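Local coordinates for extracellular solute-binding protein family 5 (Brucella melitensis, PDB 4ONY) that probably captures peptides or related solutes in the periplasm and hands them to an ABC transporter for import, at residues 110-115 with 180-185; 138-143 with 169-174; 315-320 with 506-511; 382-385 with 391-394; 471-476 with 483-488. All coordinates share one frame; numbering follows the deposited sequence.

Contact 1: residues 110-115 with 180-185; sequences PERKWV and EFPMLI
Val115, on the strand that leaves a β-hairpin turn, and Pro182, near the start of helix 181-187, bring the two backbones to their nearest approach, with 6.7 Å between Val115 CA and Pro182 CA. Arg112 stands in the turn itself, with left-handed helical backbone angles (59°/37°), and its side chain heads toward the helix. The pyrrolidine ring of Pro182 fits against its aliphatic part: Pro182 CG lies 4.1 Å from both Arg112 CB and Arg112 CD, and the two side chains cross at about a right angle. With the chain extended from CG to NE (chi2 -164°), the guanidinium passes beyond the proline to Met183, where Arg112 NH1 is 4.5 Å from Met183 SD in an oblique approach. Its charged end is held by carbonyl oxygens, NH1 by that of Arg179 and NH2 by that of Met21, so that a buried arginine can be apolar along its shaft and polar at its tip. Val115 CG1 completes the contact, 4.4 Å from Pro182 CB. Proline suits the first turn of a helix, where its missing N-H costs little and its compact ring packs well. Around this core, Pro182 also touches Phe173 of strand 168-173 and Ile108 of strand 97-108, Val115 touches Phe173 and Val106, and Met183 reaches Leu98, packing helix 181-187 against the antiparallel sheet.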
# COMPACT_ATOMS: atom_id res chain seq x y z
N PRO A 110 1.76 23.99 16.27
CA PRO A 110 1.09 22.87 16.98
C PRO A 110 -0.26 22.49 16.37
O PRO A 110 -0.58 21.33 16.27
CB PRO A 110 0.89 23.43 18.41
CG PRO A 110 1.94 24.47 18.56
CD PRO A 110 2.16 25.07 17.20
N GLU A 111 -1.04 23.49 15.94
CA GLU A 111 -2.33 23.24 15.30
C GLU A 111 -2.21 23.02 13.80
O GLU A 111 -3.21 22.91 13.13
CB GLU A 111 -3.31 24.37 15.63
CG GLU A 111 -3.81 24.37 17.09
CD GLU A 111 -4.46 23.04 17.50
OE1 GLU A 111 -5.45 22.61 16.88
OE2 GLU A 111 -3.96 22.38 18.43
N ARG A 112 -0.98 22.99 13.27
CA ARG A 112 -0.72 22.71 11.85
C ARG A 112 -1.38 23.66 10.84
O ARG A 112 -1.75 23.25 9.76
CB ARG A 112 -1.02 21.26 11.53
CG ARG A 112 -0.01 20.37 12.27
CD ARG A 112 0.04 18.94 11.75
NE ARG A 112 0.97 18.18 12.54
CZ ARG A 112 1.08 16.85 12.53
NH1 ARG A 112 0.31 16.09 11.76
NH2 ARG A 112 1.93 16.27 13.33
N LYS A 113 -1.46 24.94 11.19
CA LYS A 113 -1.94 25.97 10.26
C LYS A 113 -0.82 26.53 9.39
O LYS A 113 -1.10 27.21 8.38
CB LYS A 113 -2.59 27.09 11.07
CG LYS A 113 -4.06 26.84 11.47
CD LYS A 113 -4.39 27.12 12.95
CE LYS A 113 -3.82 28.44 13.54
NZ LYS A 113 -3.00 28.24 14.79
N TRP A 114 0.43 26.27 9.75
CA TRP A 114 1.58 26.62 8.88
C TRP A 114 2.73 25.66 9.11
O TRP A 114 2.78 25.00 10.16
CB TRP A 114 2.09 28.07 9.11
CG TRP A 114 2.49 28.36 10.52
CD1 TRP A 114 1.72 28.92 11.49
CD2 TRP A 114 3.76 28.07 11.14
NE1 TRP A 114 2.42 29.00 12.66
CE2 TRP A 114 3.67 28.49 12.48
CE3 TRP A 114 4.95 27.48 10.69
CZ2 TRP A 114 4.72 28.33 13.39
CZ3 TRP A 114 6.02 27.35 11.59
CH2 TRP A 114 5.89 27.77 12.92
N VAL A 115 3.62 25.57 8.12
CA VAL A 115 4.86 24.82 8.24
C VAL A 115 5.95 25.61 7.54
O VAL A 115 5.70 26.23 6.52
CB VAL A 115 4.74 23.35 7.71
CG1 VAL A 115 4.46 23.33 6.22
CG2 VAL A 115 6.01 22.54 8.01
N GLU A 180 -2.99 15.95 8.45
CA GLU A 180 -2.10 15.23 7.54
C GLU A 180 -1.47 16.12 6.44
O GLU A 180 -0.38 15.84 5.99
CB GLU A 180 -2.85 14.09 6.84
CG GLU A 180 -1.97 13.16 6.01
CD GLU A 180 -2.70 12.53 4.82
OE1 GLU A 180 -3.63 13.13 4.26
OE2 GLU A 180 -2.29 11.44 4.41
N PHE A 181 -2.12 17.22 6.05
CA PHE A 181 -1.68 17.98 4.88
C PHE A 181 -0.22 18.45 4.90
O PHE A 181 0.49 18.34 3.89
CB PHE A 181 -2.59 19.18 4.58
CG PHE A 181 -2.36 19.75 3.20
CD1 PHE A 181 -2.62 18.97 2.10
CD2 PHE A 181 -1.79 20.98 3.02
CE1 PHE A 181 -2.41 19.46 0.82
CE2 PHE A 181 -1.56 21.49 1.75
CZ PHE A 181 -1.88 20.71 0.64
N PRO A 182 0.28 18.96 6.03
CA PRO A 182 1.68 19.34 6.01
C PRO A 182 2.61 18.18 5.74
O PRO A 182 3.66 18.40 5.16
CB PRO A 182 1.93 19.89 7.42
CG PRO A 182 0.58 20.29 7.91
CD PRO A 182 -0.38 19.33 7.28
N MET A 183 2.23 16.97 6.15
CA MET A 183 3.00 15.78 5.77
C MET A 183 3.14 15.64 4.25
O MET A 183 4.15 15.11 3.77
CB MET A 183 2.39 14.48 6.32
CG MET A 183 2.04 14.48 7.81
SD MET A 183 3.44 14.73 8.90
CE MET A 183 4.36 13.22 8.60
N LEU A 184 2.12 16.05 3.50
CA LEU A 184 2.09 15.85 2.05
C LEU A 184 2.97 16.90 1.36
O LEU A 184 3.62 16.62 0.36
CB LEU A 184 0.66 15.92 1.54
CG LEU A 184 -0.34 14.94 2.17
CD1 LEU A 184 -1.72 15.04 1.54
CD2 LEU A 184 0.18 13.52 1.98
N ILE A 185 3.00 18.11 1.94
CA ILE A 185 3.90 19.16 1.46
C ILE A 185 5.36 18.69 1.66
O ILE A 185 6.21 18.79 0.74
CB ILE A 185 3.64 20.50 2.20
CG1 ILE A 185 2.24 21.04 1.94
CG2 ILE A 185 4.68 21.54 1.81
CD1 ILE A 185 1.95 21.43 0.50

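Contact 2: residues 138-143 with 169-174; sequences FTYDIL and VRFTFN
Phe171, the middle residue of strand 169-173, is the one that meets helix 138-143, through Tyr140. The strand approaches it from Val169, a branched apolar residue that turns to the same buried side and packs on Ile161 of the adjoining strand. Arg170 follows on the other side of the sheet, where its long charged chain can reach Glu116 in a salt bridge and lie against Trp114 in a cation-pi contact. At Phe171 the side chain comes back inward, and the rings form an edge-to-face (T-shaped) pair: the edge of Phe171 is directed at the face of Tyr140, with centroids 5.0 Å apart and planes at 67°. Phe171 CE2 stands over the centre of the tyrosine ring, 3.7 Å above its plane, while Phe171 CZ lies 3.7 Å from Tyr140 CE1. In both residues CG lies anti to the carbonyl carbon (chi1 -74° in Tyr140, -64° in Phe171), which carries the rings out into the gap between backbones whose CA atoms are 10.7 Å apart. Aromatic rings are long and flat enough to span that distance. Thr172 faces the side of Arg170, and Phe173 turns inward again to meet Pro182 and Ile185. Such alternation suits a strand covered on one face, here in an antiparallel sheet under helices 133-146 and 181-187.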
# COMPACT_ATOMS: atom_id res chain seq x y z
N PHE A 138 8.55 28.14 -7.54
CA PHE A 138 8.30 27.78 -8.92
C PHE A 138 7.56 26.45 -8.99
O PHE A 138 6.61 26.29 -9.78
CB PHE A 138 9.64 27.69 -9.65
CG PHE A 138 9.58 26.93 -10.93
CD1 PHE A 138 9.13 27.52 -12.08
CD2 PHE A 138 10.06 25.64 -10.99
CE1 PHE A 138 9.11 26.81 -13.28
CE2 PHE A 138 10.03 24.92 -12.18
CZ PHE A 138 9.54 25.50 -13.31
N THR A 139 8.00 25.50 -8.18
CA THR A 139 7.43 24.14 -8.17
C THR A 139 5.93 24.15 -7.92
O THR A 139 5.18 23.50 -8.65
CB THR A 139 8.11 23.22 -7.11
OG1 THR A 139 9.51 23.05 -7.43
CG2 THR A 139 7.46 21.86 -7.08
N TYR A 140 5.49 24.89 -6.90
CA TYR A 140 4.03 24.94 -6.56
C TYR A 140 3.25 25.70 -7.64
O TYR A 140 2.09 25.34 -7.96
CB TYR A 140 3.77 25.46 -5.14
CG TYR A 140 4.15 24.39 -4.16
CD1 TYR A 140 5.46 24.15 -3.83
CD2 TYR A 140 3.18 23.52 -3.64
CE1 TYR A 140 5.82 23.10 -3.00
CE2 TYR A 140 3.52 22.47 -2.81
CZ TYR A 140 4.85 22.25 -2.47
OH TYR A 140 5.20 21.17 -1.65
N ASP A 141 3.87 26.73 -8.19
CA ASP A 141 3.28 27.47 -9.33
C ASP A 141 3.04 26.50 -10.55
O ASP A 141 1.87 26.25 -10.95
CB ASP A 141 4.21 28.64 -9.70
CG ASP A 141 3.71 29.44 -10.90
OD1 ASP A 141 2.55 29.33 -11.27
OD2 ASP A 141 4.52 30.16 -11.49
N ILE A 142 4.11 25.90 -11.06
CA ILE A 142 3.98 25.12 -12.27
C ILE A 142 3.16 23.84 -12.11
O ILE A 142 2.44 23.47 -13.02
CB ILE A 142 5.34 24.84 -12.95
CG1 ILE A 142 5.12 24.36 -14.38
CG2 ILE A 142 6.15 23.80 -12.19
CD1 ILE A 142 6.41 24.18 -15.16
N LEU A 143 3.26 23.16 -10.97
CA LEU A 143 2.50 21.94 -10.75
C LEU A 143 1.01 22.20 -10.56
O LEU A 143 0.19 21.39 -10.98
CB LEU A 143 3.03 21.15 -9.57
CG LEU A 143 4.38 20.51 -9.78
CD1 LEU A 143 4.78 19.78 -8.52
CD2 LEU A 143 4.29 19.49 -10.93
N VAL A 169 11.25 28.91 3.60
CA VAL A 169 9.96 29.03 2.95
C VAL A 169 8.85 28.57 3.87
O VAL A 169 8.92 27.51 4.46
CB VAL A 169 9.95 28.31 1.59
CG1 VAL A 169 10.24 26.79 1.72
CG2 VAL A 169 8.62 28.53 0.91
N ARG A 170 7.81 29.37 3.98
CA ARG A 170 6.68 29.05 4.84
C ARG A 170 5.38 28.85 4.06
O ARG A 170 5.05 29.65 3.20
CB ARG A 170 6.46 30.16 5.88
CG ARG A 170 5.26 29.88 6.76
CD ARG A 170 4.93 30.96 7.79
NE ARG A 170 5.90 30.95 8.88
CZ ARG A 170 5.62 31.15 10.18
NH1 ARG A 170 4.36 31.38 10.60
NH2 ARG A 170 6.60 31.13 11.08
N PHE A 171 4.67 27.77 4.36
CA PHE A 171 3.33 27.49 3.79
C PHE A 171 2.32 27.77 4.88
O PHE A 171 2.40 27.17 5.96
CB PHE A 171 3.22 25.99 3.43
CG PHE A 171 4.16 25.56 2.34
CD1 PHE A 171 5.50 25.33 2.60
CD2 PHE A 171 3.70 25.36 1.06
CE1 PHE A 171 6.36 24.92 1.59
CE2 PHE A 171 4.55 24.97 0.05
CZ PHE A 171 5.89 24.76 0.31
N THR A 172 1.40 28.68 4.64
CA THR A 172 0.27 28.91 5.56
C THR A 172 -0.99 28.33 4.97
O THR A 172 -1.32 28.62 3.82
CB THR A 172 0.08 30.42 5.81
OG1 THR A 172 1.31 30.98 6.22
CG2 THR A 172 -1.01 30.69 6.88
N PHE A 173 -1.69 27.50 5.74
CA PHE A 173 -2.81 26.74 5.24
C PHE A 173 -4.14 27.41 5.50
O PHE A 173 -4.25 28.24 6.39
CB PHE A 173 -2.80 25.32 5.83
CG PHE A 173 -1.50 24.61 5.59
CD1 PHE A 173 -1.06 24.40 4.29
CD2 PHE A 173 -0.70 24.24 6.63
CE1 PHE A 173 0.15 23.80 4.04
CE2 PHE A 173 0.50 23.61 6.38
CZ PHE A 173 0.93 23.38 5.09
N ASN A 174 -5.13 27.04 4.71
CA ASN A 174 -6.49 27.55 4.86
C ASN A 174 -7.36 26.50 5.49
O ASN A 174 -6.91 25.41 5.84
CB ASN A 174 -7.05 28.04 3.52
CG ASN A 174 -7.25 26.93 2.50
OD1 ASN A 174 -7.61 25.80 2.83
ND2 ASN A 174 -7.04 27.26 1.24

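Contact 3: residues 315-320 with 506-511; sequences FNTRRP and ASRDVQ
The guanidinium of Arg508 carries Arg318 CG over the centre of one face, 3.8 Å above its plane, with Thr317 OG1, which bonds to Ala517 O, at its edge; that of Arg318 has Arg508 O and the Asn316 amide at its edge and makes a cation-pi contact with Phe480. The setting is a type I β-turn from Asn316 to Arg319, with an Asx turn in which Asn316 OD1 accepts from Arg318 N at 3.1 Å. Asparagine suits the place because the same oxygen also takes Arg318 NH1, the two donors reaching it from opposite faces of the amide plane. The arginine chains run past each other in opposite directions, guanidinium planes 21° apart, and carbonyls share the charge: Arg508 NH1 bonds to Gly518 O, and Arg318 NH2 also to Asn515 O. Arg318 grips one carbonyl side-on: NE, tilted from the carbonyl plane, reaches Arg508 O at 3.1 Å, and NH2, in that plane on a lone pair of Arg508 O, reaches it at 2.9 Å with an N-H...O angle of 155°.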
# COMPACT_ATOMS: atom_id res chain seq x y z
N PHE A 315 -19.44 -9.16 -0.17
CA PHE A 315 -20.89 -9.22 -0.27
C PHE A 315 -21.42 -7.85 -0.67
O PHE A 315 -21.15 -6.86 0.04
CB PHE A 315 -21.53 -9.54 1.09
CG PHE A 315 -21.19 -10.91 1.67
CD1 PHE A 315 -21.87 -12.05 1.24
CD2 PHE A 315 -20.26 -11.01 2.68
CE1 PHE A 315 -21.60 -13.31 1.78
CE2 PHE A 315 -19.96 -12.26 3.22
CZ PHE A 315 -20.63 -13.41 2.77
N ASN A 316 -22.21 -7.77 -1.74
CA ASN A 316 -22.97 -6.53 -2.00
C ASN A 316 -24.21 -6.44 -1.12
O ASN A 316 -25.28 -6.94 -1.48
CB ASN A 316 -23.38 -6.39 -3.47
CG ASN A 316 -23.96 -5.03 -3.79
OD1 ASN A 316 -24.08 -4.17 -2.93
ND2 ASN A 316 -24.37 -4.85 -5.06
N THR A 317 -24.07 -5.74 0.00
CA THR A 317 -25.13 -5.64 1.01
C THR A 317 -26.34 -4.88 0.48
O THR A 317 -27.40 -4.94 1.08
CB THR A 317 -24.68 -5.02 2.37
OG1 THR A 317 -24.43 -3.62 2.25
CG2 THR A 317 -23.46 -5.73 2.95
N ARG A 318 -26.19 -4.17 -0.64
CA ARG A 318 -27.36 -3.53 -1.27
C ARG A 318 -28.37 -4.57 -1.78
O ARG A 318 -29.53 -4.24 -2.02
CB ARG A 318 -26.93 -2.63 -2.46
CG ARG A 318 -25.91 -1.55 -2.08
CD ARG A 318 -25.33 -0.89 -3.35
NE ARG A 318 -24.21 0.05 -3.11
CZ ARG A 318 -22.95 -0.30 -2.96
NH1 ARG A 318 -22.60 -1.58 -2.92
NH2 ARG A 318 -22.03 0.62 -2.75
N ARG A 319 -27.92 -5.77 -2.12
CA ARG A 319 -28.83 -6.77 -2.64
C ARG A 319 -29.57 -7.43 -1.48
O ARG A 319 -28.93 -7.84 -0.49
CB ARG A 319 -28.05 -7.82 -3.45
CG ARG A 319 -27.37 -7.25 -4.70
CD ARG A 319 -28.21 -7.48 -5.91
NE ARG A 319 -27.87 -6.59 -7.02
CZ ARG A 319 -27.21 -6.95 -8.11
NH1 ARG A 319 -26.78 -8.21 -8.31
NH2 ARG A 319 -27.01 -6.03 -9.05
N PRO A 320 -30.91 -7.56 -1.56
CA PRO A 320 -31.60 -8.13 -0.42
C PRO A 320 -31.04 -9.50 0.07
O PRO A 320 -31.03 -9.82 1.28
CB PRO A 320 -33.02 -8.29 -0.96
CG PRO A 320 -33.16 -7.12 -1.91
CD PRO A 320 -31.82 -6.97 -2.54
N ALA A 506 -21.85 7.83 3.18
CA ALA A 506 -22.17 8.60 1.95
C ALA A 506 -21.64 7.88 0.67
O ALA A 506 -22.31 7.89 -0.35
CB ALA A 506 -21.65 10.04 2.02
N SER A 507 -20.51 7.19 0.73
CA SER A 507 -20.00 6.53 -0.47
C SER A 507 -20.84 5.32 -0.95
O SER A 507 -20.67 4.85 -2.08
CB SER A 507 -18.55 6.13 -0.27
OG SER A 507 -18.46 5.10 0.67
N ARG A 508 -21.70 4.78 -0.10
CA ARG A 508 -22.51 3.62 -0.50
C ARG A 508 -23.33 3.92 -1.75
O ARG A 508 -23.51 3.06 -2.57
CB ARG A 508 -23.45 3.19 0.63
CG ARG A 508 -24.52 2.16 0.22
CD ARG A 508 -25.37 1.85 1.42
NE ARG A 508 -26.64 1.22 1.06
CZ ARG A 508 -26.98 -0.03 1.28
NH1 ARG A 508 -26.16 -0.92 1.85
NH2 ARG A 508 -28.20 -0.42 0.93
N ASP A 509 -23.84 5.14 -1.85
CA ASP A 509 -24.71 5.50 -2.97
C ASP A 509 -24.05 6.32 -4.05
O ASP A 509 -24.72 6.91 -4.85
CB ASP A 509 -25.88 6.27 -2.42
CG ASP A 509 -26.80 5.39 -1.58
OD1 ASP A 509 -26.77 4.18 -1.70
OD2 ASP A 509 -27.57 5.91 -0.80
N VAL A 510 -22.74 6.38 -4.06
CA VAL A 510 -22.04 7.13 -5.07
C VAL A 510 -21.41 6.16 -6.05
O VAL A 510 -20.46 5.44 -5.70
CB VAL A 510 -20.96 8.03 -4.45
CG1 VAL A 510 -20.08 8.66 -5.54
CG2 VAL A 510 -21.64 9.12 -3.59
N GLN A 511 -21.96 6.13 -7.26
CA GLN A 511 -21.41 5.30 -8.31
C GLN A 511 -19.96 5.68 -8.57
O GLN A 511 -19.64 6.86 -8.61
CB GLN A 511 -22.24 5.44 -9.56
CG GLN A 511 -23.56 4.70 -9.39
CD GLN A 511 -24.37 4.71 -10.64
OE1 GLN A 511 -24.07 5.42 -11.62
NE2 GLN A 511 -25.41 3.90 -10.62

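Contact 4: residues 382-385 with 391-394; sequences AVRE and TWHP
Arg384 and Trp392 belong to two irregular segments flanking the short helix 385-389, through which the chain turns, and both side chains point toward the other segment and meet. The arginine arrives from one side of the indole: Arg384 NH2 sits above the face at its CD1-NE1 rim, 3.2 Å from Trp392 NE1 and equally close to Trp392 CD1. NH2 and NE1 are both donors and cannot bond to each other; the approach is instead of an N-H-bearing edge toward a ring face, the planes 57° apart. Arg384 is the N-cap residue of the helix, and its chain, bent at chi3 (59°), lets NE form a salt bridge with Asp386 in the first turn while NH1 pairs with Asp555. Arginine suits the spot because its several N-H groups serve these partners together. The broad indole suits its own place by presenting a face to Arg384 while packing on Val364 and Ile552; Pro394 N lies on the opposite face, offset toward the rim, 3.7 Å from the ring plane.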
# COMPACT_ATOMS: atom_id res chain seq x y z
N ALA A 382 -22.72 -2.95 17.33
CA ALA A 382 -21.79 -2.80 16.22
C ALA A 382 -20.64 -3.81 16.19
O ALA A 382 -20.12 -4.11 15.12
CB ALA A 382 -21.24 -1.41 16.21
N VAL A 383 -20.26 -4.31 17.37
CA VAL A 383 -19.19 -5.24 17.49
C VAL A 383 -19.67 -6.49 18.24
O VAL A 383 -20.32 -6.40 19.26
CB VAL A 383 -18.02 -4.61 18.25
CG1 VAL A 383 -16.91 -5.64 18.40
CG2 VAL A 383 -17.55 -3.37 17.51
N ARG A 384 -19.36 -7.64 17.67
CA ARG A 384 -19.77 -8.92 18.20
C ARG A 384 -18.90 -9.17 19.44
O ARG A 384 -17.72 -8.77 19.48
CB ARG A 384 -19.48 -9.97 17.12
CG ARG A 384 -20.28 -11.23 17.13
CD ARG A 384 -20.36 -11.88 15.76
NE ARG A 384 -19.03 -12.21 15.24
CZ ARG A 384 -18.65 -12.02 13.98
NH1 ARG A 384 -19.46 -11.48 13.07
NH2 ARG A 384 -17.40 -12.35 13.63
N GLU A 385 -19.47 -9.80 20.45
CA GLU A 385 -18.76 -10.10 21.66
C GLU A 385 -17.39 -10.79 21.42
O GLU A 385 -16.39 -10.42 22.06
CB GLU A 385 -19.62 -10.99 22.60
CG GLU A 385 -18.86 -11.38 23.85
CD GLU A 385 -19.67 -12.21 24.85
OE1 GLU A 385 -19.96 -13.41 24.60
OE2 GLU A 385 -19.94 -11.65 25.93
N THR A 391 -11.34 -13.02 20.92
CA THR A 391 -11.39 -14.47 20.77
C THR A 391 -11.88 -14.92 19.40
O THR A 391 -11.86 -16.10 19.10
CB THR A 391 -12.31 -15.12 21.85
OG1 THR A 391 -13.63 -14.61 21.70
CG2 THR A 391 -11.77 -14.82 23.26
N TRP A 392 -12.31 -13.99 18.56
CA TRP A 392 -12.76 -14.31 17.21
C TRP A 392 -11.60 -14.64 16.25
O TRP A 392 -10.61 -13.92 16.17
CB TRP A 392 -13.57 -13.13 16.61
CG TRP A 392 -13.94 -13.43 15.19
CD1 TRP A 392 -14.99 -14.21 14.76
CD2 TRP A 392 -13.22 -13.04 14.03
NE1 TRP A 392 -14.94 -14.33 13.39
CE2 TRP A 392 -13.88 -13.59 12.92
CE3 TRP A 392 -12.07 -12.27 13.82
CZ2 TRP A 392 -13.43 -13.39 11.62
CZ3 TRP A 392 -11.61 -12.07 12.52
CH2 TRP A 392 -12.29 -12.62 11.43
N HIS A 393 -11.78 -15.72 15.49
CA HIS A 393 -10.99 -16.03 14.31
C HIS A 393 -11.90 -16.72 13.30
O HIS A 393 -12.87 -17.39 13.68
CB HIS A 393 -9.79 -16.94 14.63
CG HIS A 393 -9.00 -16.44 15.80
ND1 HIS A 393 -8.02 -15.48 15.67
CD2 HIS A 393 -9.11 -16.69 17.12
CE1 HIS A 393 -7.53 -15.19 16.86
NE2 HIS A 393 -8.20 -15.90 17.76
N PRO A 394 -11.58 -16.57 12.01
CA PRO A 394 -12.28 -17.36 11.05
C PRO A 394 -12.08 -18.86 11.39
O PRO A 394 -11.06 -19.22 11.94
CB PRO A 394 -11.57 -17.03 9.75
CG PRO A 394 -10.85 -15.76 9.98
CD PRO A 394 -10.48 -15.80 11.42

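Contact 5: residues 471-476 with 483-488; sequences AQYQQR and DMILGA
Tyr473 extends from helix 471-476 toward strand 484-488 with its hydroxyl foremost, and its side chain crosses that of Ile485 at an oblique angle. The hydroxyl, not the ring, makes the closest approach: Tyr473 OH is 3.6 Å from both Ile485 CB and Leu486 O, while Ile485 CG2 lies 4.3 Å from Tyr473 CZ. The first torsion (chi1 -177°) turns CG away from the backbone N and carries the phenol across to the strand. Tyrosine suits this buried place because its tip can serve polar partners. Tyr473 OH donates to one water at 2.7 Å, which also accepts from Leu486 N at 2.9 Å. A second water, lying in the plane of the ring, donates both to Tyr473 OH at 2.8 Å and to Leu486 O at 2.7 Å. The two waters thus satisfy both backbone polar atoms of Leu486, while the branched Ile485 supplies an apolar surface. Tyr473 also packs on Met439 of strand 435-440, and strand 484-489 lies between that strand and strand 310-315, so helix 470-478 rests against the mixed sheet.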
# COMPACT_ATOMS: atom_id res chain seq x y z
N ALA A 471 -12.96 -4.63 -19.00
CA ALA A 471 -13.74 -3.41 -19.20
C ALA A 471 -15.22 -3.59 -18.76
O ALA A 471 -15.78 -2.71 -18.16
CB ALA A 471 -13.65 -2.97 -20.65
N GLN A 472 -15.83 -4.72 -19.09
CA GLN A 472 -17.21 -4.96 -18.70
C GLN A 472 -17.28 -5.13 -17.17
O GLN A 472 -18.25 -4.73 -16.56
CB GLN A 472 -17.79 -6.21 -19.40
CG GLN A 472 -18.03 -6.05 -20.91
CD GLN A 472 -16.83 -6.46 -21.75
OE1 GLN A 472 -15.65 -6.39 -21.33
NE2 GLN A 472 -17.12 -6.87 -22.97
N TYR A 473 -16.26 -5.77 -16.60
CA TYR A 473 -16.18 -5.94 -15.13
C TYR A 473 -16.20 -4.53 -14.44
O TYR A 473 -17.00 -4.27 -13.51
CB TYR A 473 -14.94 -6.75 -14.79
CG TYR A 473 -14.77 -7.06 -13.34
CD1 TYR A 473 -14.22 -6.13 -12.45
CD2 TYR A 473 -15.09 -8.31 -12.85
CE1 TYR A 473 -14.05 -6.42 -11.12
CE2 TYR A 473 -14.91 -8.61 -11.51
CZ TYR A 473 -14.42 -7.65 -10.65
OH TYR A 473 -14.21 -7.96 -9.33
N GLN A 474 -15.35 -3.63 -14.90
CA GLN A 474 -15.30 -2.26 -14.34
C GLN A 474 -16.59 -1.48 -14.55
O GLN A 474 -16.99 -0.70 -13.71
CB GLN A 474 -14.16 -1.45 -14.96
CG GLN A 474 -12.79 -1.96 -14.62
CD GLN A 474 -12.43 -1.82 -13.14
OE1 GLN A 474 -11.69 -2.66 -12.61
NE2 GLN A 474 -12.94 -0.77 -12.48
N GLN A 475 -17.25 -1.69 -15.69
CA GLN A 475 -18.59 -1.08 -15.91
C GLN A 475 -19.57 -1.53 -14.80
O GLN A 475 -20.34 -0.71 -14.27
CB GLN A 475 -19.17 -1.44 -17.32
CG GLN A 475 -18.53 -0.71 -18.49
CD GLN A 475 -19.06 -1.20 -19.86
OE1 GLN A 475 -19.70 -2.23 -19.97
NE2 GLN A 475 -18.75 -0.47 -20.88
N ARG A 476 -19.54 -2.80 -14.45
CA ARG A 476 -20.41 -3.33 -13.37
C ARG A 476 -19.99 -2.89 -11.95
O ARG A 476 -20.85 -2.68 -11.08
CB ARG A 476 -20.52 -4.86 -13.53
CG ARG A 476 -21.38 -5.21 -14.77
CD ARG A 476 -21.57 -6.69 -15.03
NE ARG A 476 -22.27 -7.32 -13.91
CZ ARG A 476 -22.58 -8.62 -13.84
NH1 ARG A 476 -22.18 -9.45 -14.81
NH2 ARG A 476 -23.21 -9.12 -12.76
N ASP A 483 -23.70 -9.52 -7.12
CA ASP A 483 -24.01 -10.09 -5.82
C ASP A 483 -22.72 -10.14 -5.00
O ASP A 483 -22.66 -9.62 -3.88
CB ASP A 483 -24.58 -11.51 -5.96
CG ASP A 483 -25.94 -11.54 -6.63
OD1 ASP A 483 -26.67 -10.52 -6.53
OD2 ASP A 483 -26.27 -12.57 -7.25
N MET A 484 -21.70 -10.78 -5.57
CA MET A 484 -20.43 -11.00 -4.88
C MET A 484 -19.30 -10.89 -5.90
O MET A 484 -19.49 -11.28 -7.11
CB MET A 484 -20.43 -12.39 -4.24
CG MET A 484 -19.13 -12.76 -3.54
SD MET A 484 -19.15 -14.34 -2.66
CE MET A 484 -20.14 -13.93 -1.23
N ILE A 485 -18.16 -10.34 -5.45
CA ILE A 485 -16.92 -10.28 -6.23
C ILE A 485 -15.76 -10.63 -5.31
O ILE A 485 -15.95 -10.77 -4.10
CB ILE A 485 -16.64 -8.82 -6.78
CG1 ILE A 485 -16.65 -7.79 -5.64
CG2 ILE A 485 -17.66 -8.43 -7.86
CD1 ILE A 485 -16.34 -6.35 -6.05
N LEU A 486 -14.55 -10.71 -5.88
CA LEU A 486 -13.33 -10.67 -5.09
C LEU A 486 -12.87 -9.20 -5.03
O LEU A 486 -12.88 -8.49 -6.06
CB LEU A 486 -12.24 -11.56 -5.70
CG LEU A 486 -12.36 -13.09 -5.61
CD1 LEU A 486 -13.12 -13.63 -6.79
CD2 LEU A 486 -11.00 -13.73 -5.62
N GLY A 487 -12.48 -8.74 -3.85
CA GLY A 487 -12.01 -7.36 -3.65
C GLY A 487 -10.68 -7.31 -2.93
O GLY A 487 -10.38 -8.18 -2.12
N ALA A 488 -9.89 -6.31 -3.25
CA ALA A 488 -8.57 -6.08 -2.66
C ALA A 488 -8.54 -4.68 -2.03
O ALA A 488 -9.25 -3.78 -2.50
CB ALA A 488 -7.50 -6.17 -3.73
O HOH W 1 -14.16 -10.54 -8.72
O HOH W 2 -12.74 -6.25 -7.62

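From the N terminus, contact 1 closes a loop from the hairpin turn and strand 114-119 to helix 181-187, and contact 2 falls within that loop, bringing helix 133-146 to strand 168-173. The two share one antiparallel sheet: strands 114-119 and 168-173 are neighbours, joined by backbone hydrogen bonds such as Lys113 O to Phe173 N. Contact 3 closes a far longer loop, from the end of strand 310-315 to the loop after helix 499-503. Within it, contact 4 closes the short loop round helix 385-389, and contact 5 then joins helix 470-478 to strand 484-489. Contact 5 touches contact 3 through Asp483 and Arg319; contact 4 stays about 10 Å from contact 3 between nearest atoms.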